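Local atomic coordinates of glucose dehydrogenase (Serratia sp. FS14, PDB entry 7CDY), a protein that belongs to the glucose/sorbosone dehydrogenase family of beta-propeller proteins and carries a bound calcium ion. Residues N123-K128 and G142-R147. Numbering follows the deposited sequence.
Sequences NHFGGK and GENNQR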
loop_
_atom_site.group_PDB
_atom_site.type_symbol
_atom_site.label_atom_id
_atom_site.label_comp_id
_atom_site.label_asym_id
_atom_site.label_seq_id
_atom_site.Cartn_x
_atom_site.Cartn_y
_atom_site.Cartn_z
ATOM N N ASN A 123 -14.072 -0.270 -5.993
ATOM C CA ASN A 123 -13.286 0.811 -5.415
ATOM C C ASN A 123 -12.879 0.544 -3.964
ATOM O O ASN A 123 -13.554 -0.181 -3.225
ATOM C CB ASN A 123 -14.035 2.155 -5.508
ATOM C CG ASN A 123 -14.134 2.661 -6.935
ATOM O OD1 ASN A 123 -13.133 3.051 -7.540
ATOM N ND2 ASN A 123 -15.341 2.642 -7.487
ATOM N N HIS A 124 -11.745 1.133 -3.579
ATOM C CA HIS A 124 -11.316 1.296 -2.180
ATOM C C HIS A 124 -11.055 -0.039 -1.479
ATOM O O HIS A 124 -11.626 -0.356 -0.428
ATOM C CB HIS A 124 -12.277 2.173 -1.376
ATOM C CG HIS A 124 -12.348 3.588 -1.858
ATOM N ND1 HIS A 124 -13.036 4.560 -1.169
ATOM C CD2 HIS A 124 -11.805 4.203 -2.937
ATOM C CE1 HIS A 124 -12.936 5.713 -1.810
ATOM N NE2 HIS A 124 -12.191 5.524 -2.886
ATOM N N PHE A 125 -10.154 -0.820 -2.075
ATOM C CA PHE A 125 -9.658 -2.030 -1.442
ATOM C C PHE A 125 -8.506 -1.755 -0.489
ATOM O O PHE A 125 -8.222 -2.587 0.379
ATOM C CB PHE A 125 -9.216 -3.022 -2.524
ATOM C CG PHE A 125 -10.358 -3.548 -3.357
ATOM C CD1 PHE A 125 -11.188 -4.537 -2.844
ATOM C CD2 PHE A 125 -10.635 -3.039 -4.628
ATOM C CE1 PHE A 125 -12.252 -5.027 -3.576
ATOM C CE2 PHE A 125 -11.717 -3.523 -5.364
ATOM C CZ PHE A 125 -12.513 -4.523 -4.843
ATOM N N GLY A 126 -7.831 -0.618 -0.627
ATOM C CA GLY A 126 -6.546 -0.475 0.044
ATOM C C GLY A 126 -5.583 -1.493 -0.535
ATOM O O GLY A 126 -5.407 -1.591 -1.757
ATOM N N GLY A 127 -4.963 -2.295 0.325
ATOM C CA GLY A 127 -4.211 -3.451 -0.133
ATOM C C GLY A 127 -2.737 -3.443 0.193
ATOM O O GLY A 127 -2.079 -4.480 0.008
ATOM N N LYS A 128 -2.173 -2.340 0.664
ATOM C CA LYS A 128 -0.751 -2.346 0.981
ATOM C C LYS A 128 -0.468 -3.198 2.217
ATOM O O LYS A 128 -1.308 -3.342 3.115
ATOM C CB LYS A 128 -0.219 -0.925 1.188
ATOM C CG LYS A 128 -0.358 0.037 -0.019
ATOM C CD LYS A 128 0.194 -0.510 -1.320
ATOM C CE LYS A 128 1.632 -0.112 -1.581
ATOM N NZ LYS A 128 2.119 -0.711 -2.866
ATOM N N GLY A 142 -9.093 -0.236 2.564
ATOM C CA GLY A 142 -10.034 0.820 2.258
ATOM C C GLY A 142 -11.429 0.488 2.764
ATOM O O GLY A 142 -11.720 -0.609 3.237
ATOM N N GLU A 143 -12.313 1.480 2.668
ATOM C CA GLU A 143 -13.712 1.287 3.147
ATOM C C GLU A 143 -14.672 0.886 2.010
ATOM O O GLU A 143 -15.852 1.008 2.221
ATOM C CB GLU A 143 -14.258 2.462 3.984
ATOM C CG GLU A 143 -13.879 3.870 3.546
ATOM C CD GLU A 143 -14.300 4.341 2.159
ATOM O OE1 GLU A 143 -14.046 3.630 1.211
ATOM O OE2 GLU A 143 -14.803 5.449 2.059
ATOM N N ASN A 144 -14.142 0.398 0.874
ATOM C CA ASN A 144 -14.957 -0.185 -0.191
ATOM C C ASN A 144 -15.919 0.823 -0.819
ATOM O O ASN A 144 -16.872 0.419 -1.515
ATOM C CB ASN A 144 -15.758 -1.415 0.285
ATOM C CG ASN A 144 -14.903 -2.647 0.648
ATOM O OD1 ASN A 144 -15.465 -3.627 1.139
ATOM N ND2 ASN A 144 -13.590 -2.614 0.433
ATOM N N ASN A 145 -15.706 2.118 -0.573
ATOM C CA ASN A 145 -16.567 3.207 -1.032
ATOM C C ASN A 145 -17.891 3.280 -0.282
ATOM O O ASN A 145 -18.858 3.846 -0.793
ATOM C CB ASN A 145 -16.769 3.251 -2.560
ATOM C CG ASN A 145 -17.040 4.648 -3.071
ATOM O OD1 ASN A 145 -16.700 5.644 -2.422
ATOM N ND2 ASN A 145 -17.675 4.731 -4.230
ATOM N N GLN A 146 -17.953 2.726 0.923
ATOM C CA GLN A 146 -19.089 2.904 1.831
ATOM C C GLN A 146 -18.569 3.740 3.001
ATOM O O GLN A 146 -18.095 3.209 4.005
ATOM C CB GLN A 146 -19.641 1.555 2.271
ATOM C CG GLN A 146 -20.186 0.735 1.103
ATOM C CD GLN A 146 -21.402 1.388 0.463
ATOM O OE1 GLN A 146 -22.212 2.018 1.144
ATOM N NE2 GLN A 146 -21.534 1.241 -0.849
ATOM N N ARG A 147 -18.661 5.062 2.862
ATOM C CA ARG A 147 -17.919 5.973 3.738
ATOM C C ARG A 147 -18.116 5.727 5.232
ATOM O O ARG A 147 -17.111 5.662 5.960
ATOM C CB ARG A 147 -18.188 7.439 3.357
ATOM C CG ARG A 147 -17.784 7.842 1.933
ATOM C CD ARG A 147 -18.021 9.344 1.678
ATOM N NE ARG A 147 -19.412 9.690 1.953
ATOM C CZ ARG A 147 -20.374 9.665 1.039
ATOM N NH1 ARG A 147 -21.621 9.939 1.388
ATOM N NH2 ARG A 147 -20.093 9.370 -0.225
HETATM O O HOH W 1 -16.769 0.002 -4.584
HETATM O O HOH W 2 -18.133 2.102 -5.574
#
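A His-carboxylate hydrogen bond between H124 and E143 joins two loops of this beta-propeller, the second of which makes a type I' turn from E143 to Q146. H124 ND1 donates a hydrogen bond to E143 OE1 over 2.7 Å; the oxygen lies nearly in the ring plane and is met on its syn side, though 32° out of the carboxylate plane. The glutamate chain starts away from H124, but a bend at chi2 (61°) brings CD back toward the ring, and the carboxylate lies beside the imidazole with the two planes 39° apart. From above the other face of the carboxylate N145 N donates to the same OE1 at 2.9 Å, while W229 NE1 binds OE2, so both oxygens are held and the carboxylate is placed to receive ND1.

One residue on, N144 grips H124 O twice: its backbone N reaches it at 2.9 Å, and ND2 comes from above the carbonyl plane at 3.1 Å. Q157 holds OD1 of that amide. A weak bond from G142 N to F125 O, 3.3 Å long, adds a backbone link, and a water bridges N123 N and N144 O.

The contact is largely buried, with the E143 side chain about 11 Å from the calcium ion. Segment 123-128 leads into strand 129-131 and segment 142-147 follows strand 137-140, neighbours in a four-stranded antiparallel sheet; H124 also packs on N192 at the start of strand 192-198 in another sheet.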